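Local coordinates for DUF5624 domain-containing protein (Legionella pneumophila subsp. pneumophila, PDB 4JX2) that is of unknown function but is probably secreted, and combines a small mixed beta sheet with many helices in a two-chain assembly, at residues 253-261 with 290-300; 267-278 with 380-390. All coordinates share one frame; numbering follows the deposited sequence.

Along the chain, strand 257-262 follows the first three strands of the sheet and leads to the loop holding 267-278, then helix 279-286 and strand 296-298. Contact 1 closes this beta-alpha-beta unit by pairing its two parallel strands, with 28 residues between its segments. Contact 2 starts inside that loop, at 267-278, and closes a longer one of 101 residues at 380-390, where helix 386-398 begins. The two contacts therefore cross. Contact 1 places strand 296-298 at one edge of the sheet within this chain, and contact 2 ties the crossover loop to the start of helix 386-398. Their centres lie about 17 Å apart. Ile-298 of contact 1 packs on Ser-273 and Lys-274 of contact 2, and both contacts touch the second subunit.

Contact 1 (253-261 with 290-300); sequences WPHAKVIIR and KLATDRIYITP
The carbonyl oxygen of Ala-256 is held by the guanidinium group of Arg-295. Arg-295 NE gives the main bond to Ala-256 O (2.9 Å, 154°), which lies at the guanidinium edge, close to its plane. Arg-295 NH2 adds a weak bond to the same oxygen and another weak one to His-255 O. A bend at chi3 (65°) turns the guanidinium back to these carbonyls. Pro-254 O sits over one guanidinium face.

Beyond this point the two segments pair as parallel strands. Val-258 N bonds to Arg-295 O at 3.2 Å. Tyr-297 N reaches Val-258 O, and Ile-260 N reaches Tyr-297 O in the carbonyl plane. Thr-299 N closes the ladder on Ile-260 O.

Val-258, Ile-260, Ile-296 and Ile-298 share one face of the sheet. Ile-260 CD1 meets Ile-296 CG2 at 3.7 Å, and Val-258 CG2 meets Leu-291 CD2 at 3.8 Å. Helix 279-286 packs on this side, through Val-283 on Leu-291 and Val-280 on Ile-260. Ile-259 and Tyr-297 occupy the other face, where Tyr-297 OH bonds to Arg-333.

Arg-295 thus ties the link before strand 257-262 to the 3-10 turn entering strand 296-298. The carbonyl dipoles of His-255 and Ala-256 probably stabilise its charge.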
loop_
_atom_site.group_PDB
_atom_site.type_symbol
_atom_site.label_atom_id
_atom_site.label_comp_id
_atom_site.label_asym_id
_atom_site.label_seq_id
_atom_site.Cartn_x
_atom_site.Cartn_y
_atom_site.Cartn_z
ATOM N N TRP A 253 -10.240 -16.548 -17.530
ATOM C CA TRP A 253 -10.208 -15.226 -16.908
ATOM C C TRP A 253 -11.278 -14.998 -15.828
ATOM O O TRP A 253 -10.894 -14.491 -14.776
ATOM C CB TRP A 253 -10.250 -14.106 -17.948
ATOM C CG TRP A 253 -8.977 -14.011 -18.736
ATOM C CD1 TRP A 253 -8.776 -14.423 -20.020
ATOM C CD2 TRP A 253 -7.703 -13.546 -18.260
ATOM N NE1 TRP A 253 -7.470 -14.197 -20.394
ATOM C CE2 TRP A 253 -6.795 -13.635 -19.341
ATOM C CE3 TRP A 253 -7.255 -12.993 -17.043
ATOM C CZ2 TRP A 253 -5.460 -13.224 -19.231
ATOM C CZ3 TRP A 253 -5.940 -12.562 -16.946
ATOM C CH2 TRP A 253 -5.049 -12.704 -18.017
ATOM N N PRO A 254 -12.577 -15.377 -15.965
ATOM C CA PRO A 254 -13.522 -15.103 -14.856
ATOM C C PRO A 254 -13.139 -15.756 -13.515
ATOM O O PRO A 254 -13.585 -15.274 -12.473
ATOM C CB PRO A 254 -14.837 -15.673 -15.369
ATOM C CG PRO A 254 -14.691 -15.703 -16.828
ATOM C CD PRO A 254 -13.278 -16.000 -17.108
ATOM N N HIS A 255 -12.290 -16.815 -13.543
ATOM C CA HIS A 255 -11.866 -17.553 -12.357
ATOM C C HIS A 255 -10.400 -17.365 -11.993
ATOM O O HIS A 255 -9.935 -17.982 -11.030
ATOM C CB HIS A 255 -12.167 -19.040 -12.516
ATOM C CG HIS A 255 -13.627 -19.308 -12.528
ATOM N ND1 HIS A 255 -14.254 -19.792 -13.654
ATOM C CD2 HIS A 255 -14.555 -19.076 -11.570
ATOM C CE1 HIS A 255 -15.531 -19.888 -13.337
ATOM N NE2 HIS A 255 -15.760 -19.464 -12.091
ATOM N N ALA A 256 -9.690 -16.483 -12.714
ATOM C CA ALA A 256 -8.284 -16.150 -12.456
ATOM C C ALA A 256 -8.133 -15.488 -11.073
ATOM O O ALA A 256 -9.064 -14.867 -10.568
ATOM C CB ALA A 256 -7.744 -15.240 -13.553
ATOM N N LYS A 257 -6.979 -15.696 -10.442
ATOM C CA LYS A 257 -6.645 -15.172 -9.129
ATOM C C LYS A 257 -5.381 -14.325 -9.301
ATOM O O LYS A 257 -4.317 -14.893 -9.511
ATOM C CB LYS A 257 -6.455 -16.350 -8.145
ATOM C CG LYS A 257 -7.719 -17.185 -7.966
ATOM C CD LYS A 257 -7.472 -18.532 -7.329
ATOM C CE LYS A 257 -8.778 -19.172 -6.919
ATOM N NZ LYS A 257 -8.584 -20.552 -6.410
ATOM N N VAL A 258 -5.506 -12.972 -9.302
ATOM C CA VAL A 258 -4.371 -12.072 -9.563
ATOM C C VAL A 258 -3.840 -11.468 -8.262
ATOM O O VAL A 258 -4.598 -10.884 -7.474
ATOM C CB VAL A 258 -4.685 -10.982 -10.628
ATOM C CG1 VAL A 258 -3.453 -10.172 -10.973
ATOM C CG2 VAL A 258 -5.244 -11.616 -11.899
ATOM N N ILE A 259 -2.512 -11.634 -8.055
ATOM C CA ILE A 259 -1.738 -11.115 -6.927
ATOM C C ILE A 259 -0.678 -10.185 -7.492
ATOM O O ILE A 259 0.114 -10.591 -8.358
ATOM C CB ILE A 259 -1.124 -12.247 -6.051
ATOM C CG1 ILE A 259 -2.218 -12.950 -5.219
ATOM C CG2 ILE A 259 0.048 -11.727 -5.170
ATOM C CD1 ILE A 259 -1.786 -14.239 -4.621
ATOM N N ILE A 260 -0.671 -8.938 -7.002
ATOM C CA ILE A 260 0.305 -7.929 -7.404
ATOM C C ILE A 260 1.162 -7.548 -6.188
ATOM O O ILE A 260 0.658 -6.986 -5.218
ATOM C CB ILE A 260 -0.354 -6.697 -8.079
ATOM C CG1 ILE A 260 -1.110 -7.118 -9.379
ATOM C CG2 ILE A 260 0.697 -5.609 -8.342
ATOM C CD1 ILE A 260 -2.038 -6.112 -9.982
ATOM N N ARG A 261 2.453 -7.891 -6.254
ATOM C CA ARG A 261 3.519 -7.576 -5.291
ATOM C C ARG A 261 4.721 -7.140 -6.148
ATOM O O ARG A 261 5.836 -7.631 -6.017
ATOM C CB ARG A 261 3.808 -8.781 -4.371
ATOM C CG ARG A 261 4.732 -8.462 -3.202
ATOM C CD ARG A 261 5.780 -9.547 -3.091
ATOM N NE ARG A 261 6.764 -9.294 -2.042
ATOM C CZ ARG A 261 7.928 -8.690 -2.242
ATOM N NH1 ARG A 261 8.258 -8.254 -3.447
ATOM N NH2 ARG A 261 8.771 -8.515 -1.234
ATOM N N LYS A 290 -13.091 -9.572 -18.966
ATOM C CA LYS A 290 -13.826 -10.747 -18.494
ATOM C C LYS A 290 -13.418 -11.092 -17.042
ATOM O O LYS A 290 -14.087 -11.902 -16.403
ATOM C CB LYS A 290 -13.620 -11.950 -19.435
ATOM C CG LYS A 290 -14.140 -11.746 -20.862
ATOM C CD LYS A 290 -13.633 -12.842 -21.806
ATOM C CE LYS A 290 -14.246 -12.747 -23.194
ATOM N NZ LYS A 290 -14.479 -14.084 -23.817
ATOM N N LEU A 291 -12.349 -10.460 -16.522
ATOM C CA LEU A 291 -11.879 -10.648 -15.150
ATOM C C LEU A 291 -12.343 -9.501 -14.270
ATOM O O LEU A 291 -12.028 -8.344 -14.539
ATOM C CB LEU A 291 -10.343 -10.793 -15.077
ATOM C CG LEU A 291 -9.709 -10.720 -13.680
ATOM C CD1 LEU A 291 -9.926 -12.010 -12.873
ATOM C CD2 LEU A 291 -8.252 -10.405 -13.784
ATOM N N ALA A 292 -13.092 -9.839 -13.208
ATOM C CA ALA A 292 -13.617 -8.903 -12.208
ATOM C C ALA A 292 -12.459 -8.268 -11.465
ATOM O O ALA A 292 -11.515 -8.953 -11.074
ATOM C CB ALA A 292 -14.542 -9.632 -11.242
ATOM N N THR A 293 -12.515 -6.954 -11.302
ATOM C CA THR A 293 -11.457 -6.176 -10.665
ATOM C C THR A 293 -11.281 -6.555 -9.181
ATOM O O THR A 293 -10.168 -6.447 -8.676
ATOM C CB THR A 293 -11.698 -4.684 -10.869
ATOM O OG1 THR A 293 -12.987 -4.359 -10.354
ATOM C CG2 THR A 293 -11.628 -4.291 -12.341
ATOM N N ASP A 294 -12.329 -7.055 -8.510
ATOM C CA ASP A 294 -12.237 -7.470 -7.097
ATOM C C ASP A 294 -11.430 -8.774 -6.925
ATOM O O ASP A 294 -11.183 -9.184 -5.797
ATOM C CB ASP A 294 -13.638 -7.636 -6.474
ATOM C CG ASP A 294 -14.457 -8.715 -7.161
ATOM O OD1 ASP A 294 -14.309 -9.904 -6.787
ATOM O OD2 ASP A 294 -15.208 -8.378 -8.112
ATOM N N ARG A 295 -11.065 -9.441 -8.038
ATOM C CA ARG A 295 -10.277 -10.676 -8.045
ATOM C C ARG A 295 -8.770 -10.359 -8.171
ATOM O O ARG A 295 -7.943 -11.285 -8.178
ATOM C CB ARG A 295 -10.761 -11.595 -9.174
ATOM C CG ARG A 295 -12.191 -12.080 -8.944
ATOM C CD ARG A 295 -12.614 -13.153 -9.912
ATOM N NE ARG A 295 -11.827 -14.376 -9.746
ATOM C CZ ARG A 295 -12.141 -15.364 -8.916
ATOM N NH1 ARG A 295 -13.235 -15.291 -8.168
ATOM N NH2 ARG A 295 -11.367 -16.436 -8.831
ATOM N N ILE A 296 -8.428 -9.041 -8.223
ATOM C CA ILE A 296 -7.083 -8.475 -8.323
ATOM C C ILE A 296 -6.705 -7.864 -6.983
ATOM O O ILE A 296 -7.298 -6.861 -6.583
ATOM C CB ILE A 296 -6.998 -7.428 -9.473
ATOM C CG1 ILE A 296 -7.424 -8.030 -10.833
ATOM C CG2 ILE A 296 -5.598 -6.815 -9.545
ATOM C CD1 ILE A 296 -7.936 -7.047 -11.824
ATOM N N TYR A 297 -5.715 -8.454 -6.286
ATOM C CA TYR A 297 -5.301 -7.950 -4.973
ATOM C C TYR A 297 -3.858 -7.505 -4.998
ATOM O O TYR A 297 -3.001 -8.235 -5.494
ATOM C CB TYR A 297 -5.525 -9.016 -3.867
ATOM C CG TYR A 297 -6.987 -9.359 -3.644
ATOM C CD1 TYR A 297 -7.836 -8.483 -2.972
ATOM C CD2 TYR A 297 -7.529 -10.544 -4.134
ATOM C CE1 TYR A 297 -9.186 -8.776 -2.793
ATOM C CE2 TYR A 297 -8.880 -10.845 -3.966
ATOM C CZ TYR A 297 -9.699 -9.967 -3.281
ATOM O OH TYR A 297 -11.033 -10.253 -3.133
ATOM N N ILE A 298 -3.597 -6.281 -4.498
ATOM C CA ILE A 298 -2.246 -5.756 -4.363
ATOM C C ILE A 298 -1.846 -6.110 -2.949
ATOM O O ILE A 298 -2.423 -5.571 -2.006
ATOM C CB ILE A 298 -2.107 -4.251 -4.704
ATOM C CG1 ILE A 298 -2.594 -3.975 -6.156
ATOM C CG2 ILE A 298 -0.636 -3.792 -4.495
ATOM C CD1 ILE A 298 -2.713 -2.611 -6.503
ATOM N N THR A 299 -0.925 -7.079 -2.802
ATOM C CA THR A 299 -0.495 -7.606 -1.514
ATOM C C THR A 299 1.004 -7.309 -1.300
ATOM O O THR A 299 1.831 -8.224 -1.418
ATOM C CB THR A 299 -0.820 -9.113 -1.447
ATOM O OG1 THR A 299 -0.135 -9.773 -2.508
ATOM C CG2 THR A 299 -2.322 -9.398 -1.527
ATOM N N PRO A 300 1.381 -6.051 -0.929
ATOM C CA PRO A 300 2.814 -5.725 -0.815
ATOM C C PRO A 300 3.590 -6.503 0.261
ATOM O O PRO A 300 4.818 -6.623 0.162
ATOM C CB PRO A 300 2.805 -4.226 -0.518
ATOM C CG PRO A 300 1.526 -3.741 -1.127
ATOM C CD PRO A 300 0.565 -4.836 -0.750
#

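Contact 2 (267-278 with 380-390); sequences NVSAGVSKGSNW and PTEMLSNTVGF. With SO4 (sulfate ion), chain F; SO4 (sulfate ion), chain H.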
loop_
_atom_site.group_PDB
_atom_site.type_symbol
_atom_site.label_atom_id
_atom_site.label_comp_id
_atom_site.label_asym_id
_atom_site.label_seq_id
_atom_site.Cartn_x
_atom_site.Cartn_y
_atom_site.Cartn_z
ATOM N N ASN A 267 12.195 1.804 -6.040
ATOM C CA ASN A 267 11.020 2.609 -5.675
ATOM C C ASN A 267 10.133 1.769 -4.753
ATOM O O ASN A 267 9.188 1.105 -5.185
ATOM C CB ASN A 267 10.281 3.101 -6.922
ATOM C CG ASN A 267 9.442 4.302 -6.668
ATOM O OD1 ASN A 267 9.092 4.634 -5.539
ATOM N ND2 ASN A 267 9.056 4.962 -7.724
ATOM N N VAL A 268 10.492 1.786 -3.470
ATOM C CA VAL A 268 9.905 0.997 -2.376
ATOM C C VAL A 268 8.556 1.527 -1.880
ATOM O O VAL A 268 7.952 0.876 -1.028
ATOM C CB VAL A 268 10.892 0.835 -1.189
ATOM C CG1 VAL A 268 12.052 -0.068 -1.577
ATOM C CG2 VAL A 268 11.391 2.181 -0.665
ATOM N N SER A 269 8.052 2.628 -2.450
ATOM C CA SER A 269 6.784 3.242 -2.050
ATOM C C SER A 269 5.741 3.317 -3.160
ATOM O O SER A 269 4.642 3.813 -2.912
ATOM C CB SER A 269 7.055 4.660 -1.559
ATOM O OG SER A 269 7.669 5.427 -2.583
ATOM N N ALA A 270 6.076 2.865 -4.385
ATOM C CA ALA A 270 5.210 3.037 -5.548
ATOM C C ALA A 270 4.449 1.789 -5.972
ATOM O O ALA A 270 4.882 0.676 -5.685
ATOM C CB ALA A 270 6.039 3.526 -6.705
ATOM N N GLY A 271 3.351 2.007 -6.711
ATOM C CA GLY A 271 2.477 0.972 -7.265
ATOM C C GLY A 271 1.880 0.030 -6.246
ATOM O O GLY A 271 1.766 -1.170 -6.517
ATOM N N VAL A 272 1.535 0.567 -5.051
ATOM C CA VAL A 272 0.975 -0.209 -3.951
ATOM C C VAL A 272 -0.550 -0.011 -3.874
ATOM O O VAL A 272 -1.199 -0.614 -3.008
ATOM C CB VAL A 272 1.676 0.031 -2.584
ATOM C CG1 VAL A 272 3.129 -0.443 -2.624
ATOM C CG2 VAL A 272 1.574 1.486 -2.124
ATOM N N SER A 273 -1.128 0.779 -4.815
ATOM C CA SER A 273 -2.588 0.962 -4.935
ATOM C C SER A 273 -2.963 0.925 -6.410
ATOM O O SER A 273 -2.162 1.332 -7.239
ATOM C CB SER A 273 -3.066 2.226 -4.243
ATOM O OG SER A 273 -2.491 3.361 -4.860
ATOM N N LYS A 274 -4.144 0.373 -6.736
ATOM C CA LYS A 274 -4.628 0.134 -8.100
ATOM C C LYS A 274 -4.549 1.369 -9.019
ATOM O O LYS A 274 -4.135 1.212 -10.163
ATOM C CB LYS A 274 -6.034 -0.503 -8.140
ATOM C CG LYS A 274 -7.134 0.308 -7.476
ATOM C CD LYS A 274 -8.536 -0.151 -7.911
ATOM C CE LYS A 274 -9.550 -0.152 -6.780
ATOM N NZ LYS A 274 -9.903 1.211 -6.304
ATOM N N GLY A 275 -4.862 2.560 -8.520
ATOM C CA GLY A 275 -4.771 3.787 -9.322
ATOM C C GLY A 275 -3.358 4.257 -9.631
ATOM O O GLY A 275 -3.160 5.098 -10.512
ATOM N N SER A 276 -2.357 3.688 -8.932
ATOM C CA SER A 276 -0.941 4.006 -9.107
ATOM C C SER A 276 -0.127 2.811 -9.651
ATOM O O SER A 276 1.113 2.829 -9.552
ATOM C CB SER A 276 -0.352 4.474 -7.784
ATOM O OG SER A 276 -1.069 5.601 -7.312
ATOM N N ASN A 277 -0.822 1.785 -10.232
ATOM C CA ASN A 277 -0.219 0.598 -10.822
ATOM C C ASN A 277 -0.934 0.235 -12.121
ATOM O O ASN A 277 -2.039 -0.328 -12.110
ATOM C CB ASN A 277 -0.199 -0.601 -9.848
ATOM C CG ASN A 277 0.852 -1.634 -10.217
ATOM O OD1 ASN A 277 0.990 -2.059 -11.371
ATOM N ND2 ASN A 277 1.680 -2.005 -9.275
ATOM N N TRP A 278 -0.258 0.498 -13.251
ATOM C CA TRP A 278 -0.798 0.253 -14.582
ATOM C C TRP A 278 -0.949 -1.222 -14.890
ATOM O O TRP A 278 -1.553 -1.562 -15.918
ATOM C CB TRP A 278 0.052 0.953 -15.650
ATOM C CG TRP A 278 1.490 0.536 -15.661
ATOM C CD1 TRP A 278 2.529 1.186 -15.076
ATOM C CD2 TRP A 278 2.048 -0.635 -16.288
ATOM N NE1 TRP A 278 3.698 0.477 -15.258
ATOM C CE2 TRP A 278 3.437 -0.629 -16.024
ATOM C CE3 TRP A 278 1.505 -1.690 -17.058
ATOM C CZ2 TRP A 278 4.290 -1.650 -16.471
ATOM C CZ3 TRP A 278 2.352 -2.683 -17.527
ATOM C CH2 TRP A 278 3.723 -2.664 -17.232
ATOM N N PRO A 380 5.537 9.933 -4.210
ATOM C CA PRO A 380 6.132 8.656 -3.762
ATOM C C PRO A 380 5.301 7.417 -4.124
ATOM O O PRO A 380 5.865 6.334 -4.269
ATOM C CB PRO A 380 6.196 8.823 -2.241
ATOM C CG PRO A 380 5.152 9.837 -1.901
ATOM C CD PRO A 380 5.205 10.793 -3.053
ATOM N N THR A 381 3.974 7.578 -4.269
ATOM C CA THR A 381 3.017 6.525 -4.638
ATOM C C THR A 381 3.167 6.081 -6.096
ATOM O O THR A 381 2.721 4.998 -6.448
ATOM C CB THR A 381 1.574 7.027 -4.404
ATOM O OG1 THR A 381 1.304 8.178 -5.228
ATOM C CG2 THR A 381 1.306 7.341 -2.951
ATOM N N GLU A 382 3.767 6.918 -6.936
ATOM C CA GLU A 382 3.915 6.689 -8.381
ATOM C C GLU A 382 5.265 6.145 -8.803
ATOM O O GLU A 382 6.296 6.386 -8.164
ATOM C CB GLU A 382 3.707 8.012 -9.138
ATOM C CG GLU A 382 2.408 8.741 -8.838
ATOM C CD GLU A 382 1.166 7.885 -8.922
ATOM O OE1 GLU A 382 0.891 7.322 -10.007
ATOM O OE2 GLU A 382 0.477 7.759 -7.884
HETATM N N MSE A 383 5.242 5.415 -9.910
HETATM C CA MSE A 383 6.422 4.865 -10.598
HETATM C C MSE A 383 6.563 5.681 -11.843
HETATM O O MSE A 383 5.524 6.104 -12.375
HETATM C CB MSE A 383 6.239 3.366 -10.957
HETATM C CG MSE A 383 5.185 2.640 -10.155
HETATM SE SE MSE A 383 5.119 0.759 -10.569
HETATM C CE MSE A 383 3.604 0.755 -11.748
ATOM N N LEU A 384 7.783 5.878 -12.372
ATOM C CA LEU A 384 7.915 6.644 -13.636
ATOM C C LEU A 384 7.158 5.961 -14.802
ATOM O O LEU A 384 6.648 6.671 -15.659
ATOM C CB LEU A 384 9.379 6.920 -14.039
ATOM C CG LEU A 384 10.090 8.051 -13.301
ATOM C CD1 LEU A 384 11.485 8.255 -13.862
ATOM C CD2 LEU A 384 9.291 9.370 -13.336
ATOM N N SER A 385 7.003 4.613 -14.771
ATOM C CA SER A 385 6.281 3.874 -15.804
ATOM C C SER A 385 4.772 4.239 -15.858
ATOM O O SER A 385 4.153 4.019 -16.907
ATOM C CB SER A 385 6.475 2.368 -15.646
ATOM O OG SER A 385 6.105 1.895 -14.366
ATOM N N ASN A 386 4.204 4.862 -14.774
ATOM C CA ASN A 386 2.804 5.335 -14.748
ATOM C C ASN A 386 2.606 6.531 -15.694
ATOM O O ASN A 386 1.463 6.867 -16.010
ATOM C CB ASN A 386 2.368 5.734 -13.341
ATOM C CG ASN A 386 2.181 4.606 -12.365
ATOM O OD1 ASN A 386 2.062 3.442 -12.732
ATOM N ND2 ASN A 386 2.075 4.944 -11.092
ATOM N N THR A 387 3.718 7.181 -16.141
ATOM C CA THR A 387 3.671 8.314 -17.074
ATOM C C THR A 387 2.965 7.915 -18.373
ATOM O O THR A 387 2.271 8.744 -18.973
ATOM C CB THR A 387 5.102 8.805 -17.400
ATOM O OG1 THR A 387 5.773 9.163 -16.204
ATOM C CG2 THR A 387 5.131 9.957 -18.380
ATOM N N VAL A 388 3.191 6.655 -18.829
ATOM C CA VAL A 388 2.674 6.171 -20.105
ATOM C C VAL A 388 1.908 4.835 -19.988
ATOM O O VAL A 388 1.135 4.513 -20.894
ATOM C CB VAL A 388 3.822 6.053 -21.148
ATOM C CG1 VAL A 388 4.520 7.398 -21.388
ATOM C CG2 VAL A 388 4.830 4.953 -20.788
ATOM N N GLY A 389 2.171 4.069 -18.920
ATOM C CA GLY A 389 1.604 2.746 -18.675
ATOM C C GLY A 389 0.102 2.651 -18.829
ATOM O O GLY A 389 -0.382 1.768 -19.552
ATOM N N PHE A 390 -0.648 3.581 -18.158
ATOM C CA PHE A 390 -2.115 3.653 -18.242
ATOM C C PHE A 390 -2.568 3.958 -19.665
ATOM O O PHE A 390 -3.522 3.333 -20.134
ATOM C CB PHE A 390 -2.702 4.673 -17.251
ATOM C CG PHE A 390 -2.623 4.218 -15.812
ATOM C CD1 PHE A 390 -1.488 4.468 -15.046
ATOM C CD2 PHE A 390 -3.684 3.546 -15.218
ATOM C CE1 PHE A 390 -1.397 4.017 -13.726
ATOM C CE2 PHE A 390 -3.605 3.123 -13.880
ATOM C CZ PHE A 390 -2.452 3.339 -13.157
HETATM S S SO4 F . 11.139 4.798 -10.812
HETATM O O1 SO4 F . 11.172 6.238 -11.024
HETATM O O2 SO4 F . 12.105 4.449 -9.748
HETATM O O3 SO4 F . 9.788 4.406 -10.416
HETATM O O4 SO4 F . 11.506 4.086 -12.040
HETATM S S SO4 H . -7.174 4.130 -6.036
HETATM O O1 SO4 H . -7.715 5.324 -5.365
HETATM O O2 SO4 H . -7.391 2.914 -5.164
HETATM O O3 SO4 H . -7.808 4.018 -7.408
HETATM O O4 SO4 H . -5.724 4.349 -6.130
HETATM O O HOH W 1 1.138 3.352 -4.995
HETATM O O HOH W 2 -1.271 6.819 -11.751
#
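Trp-278 and Phe-390 meet where the loop 267-278 approaches the helix at 386-390. Gly-389 CA lies over one face of the indole, 4.1 Å from the centroid of the five-membered ring of Trp-278, a CH-pi contact. Trp-278 CA in turn sits over a face of the Phe-390 ring, a second CH-pi contact. The indole N-H points in the ring plane to Ser-385, with Trp-278 NE1 2.9 Å from Ser-385 OG. The selenomethionine side chain of Met-383 crosses the indole at about a right angle, and its CE reaches CD1 and NE1.

Next comes Ser-276. Ser-276 OG donates to Glu-382 OE2 at 2.7 Å, on the syn side of the carboxylate. Thr-381 OG1 donates to the same oxygen from the anti side. Asn-386 ND2 bonds to Ser-276 O at 2.8 Å, from above the carbonyl plane, and also to Glu-382 OE1. A water joins Glu-382 OE1 to Gly-275 O. Glu-382 is bent at chi2 (-50°), which brings its carboxylate back to the loop.

Towards the start of both segments, Gly-271 N bonds to Thr-381 O at 3.1 Å. Ser-269 OG donates to Pro-380 O at 2.6 Å. Asn-267 ND2 is shared between Glu-382 O and a sulfate oxygen, which Leu-384 N also meets. A second sulfate accepts from Gly-275 N and Lys-274 NZ; the lysine is also salt-bridged to Asp-350. Both ions probably come from the crystallisation liquor.

Further out, Asn-277 ND2 holds Gly-271 O, while Asn-277 OD1 caps Leu-279 N at the turn into helix 279-286. Arg-351 makes a cation-pi contact with Phe-390.

The buried carboxylate of Glu-382 is met by hydroxyls, an amide and a water, a setting that would probably favour its ionised form.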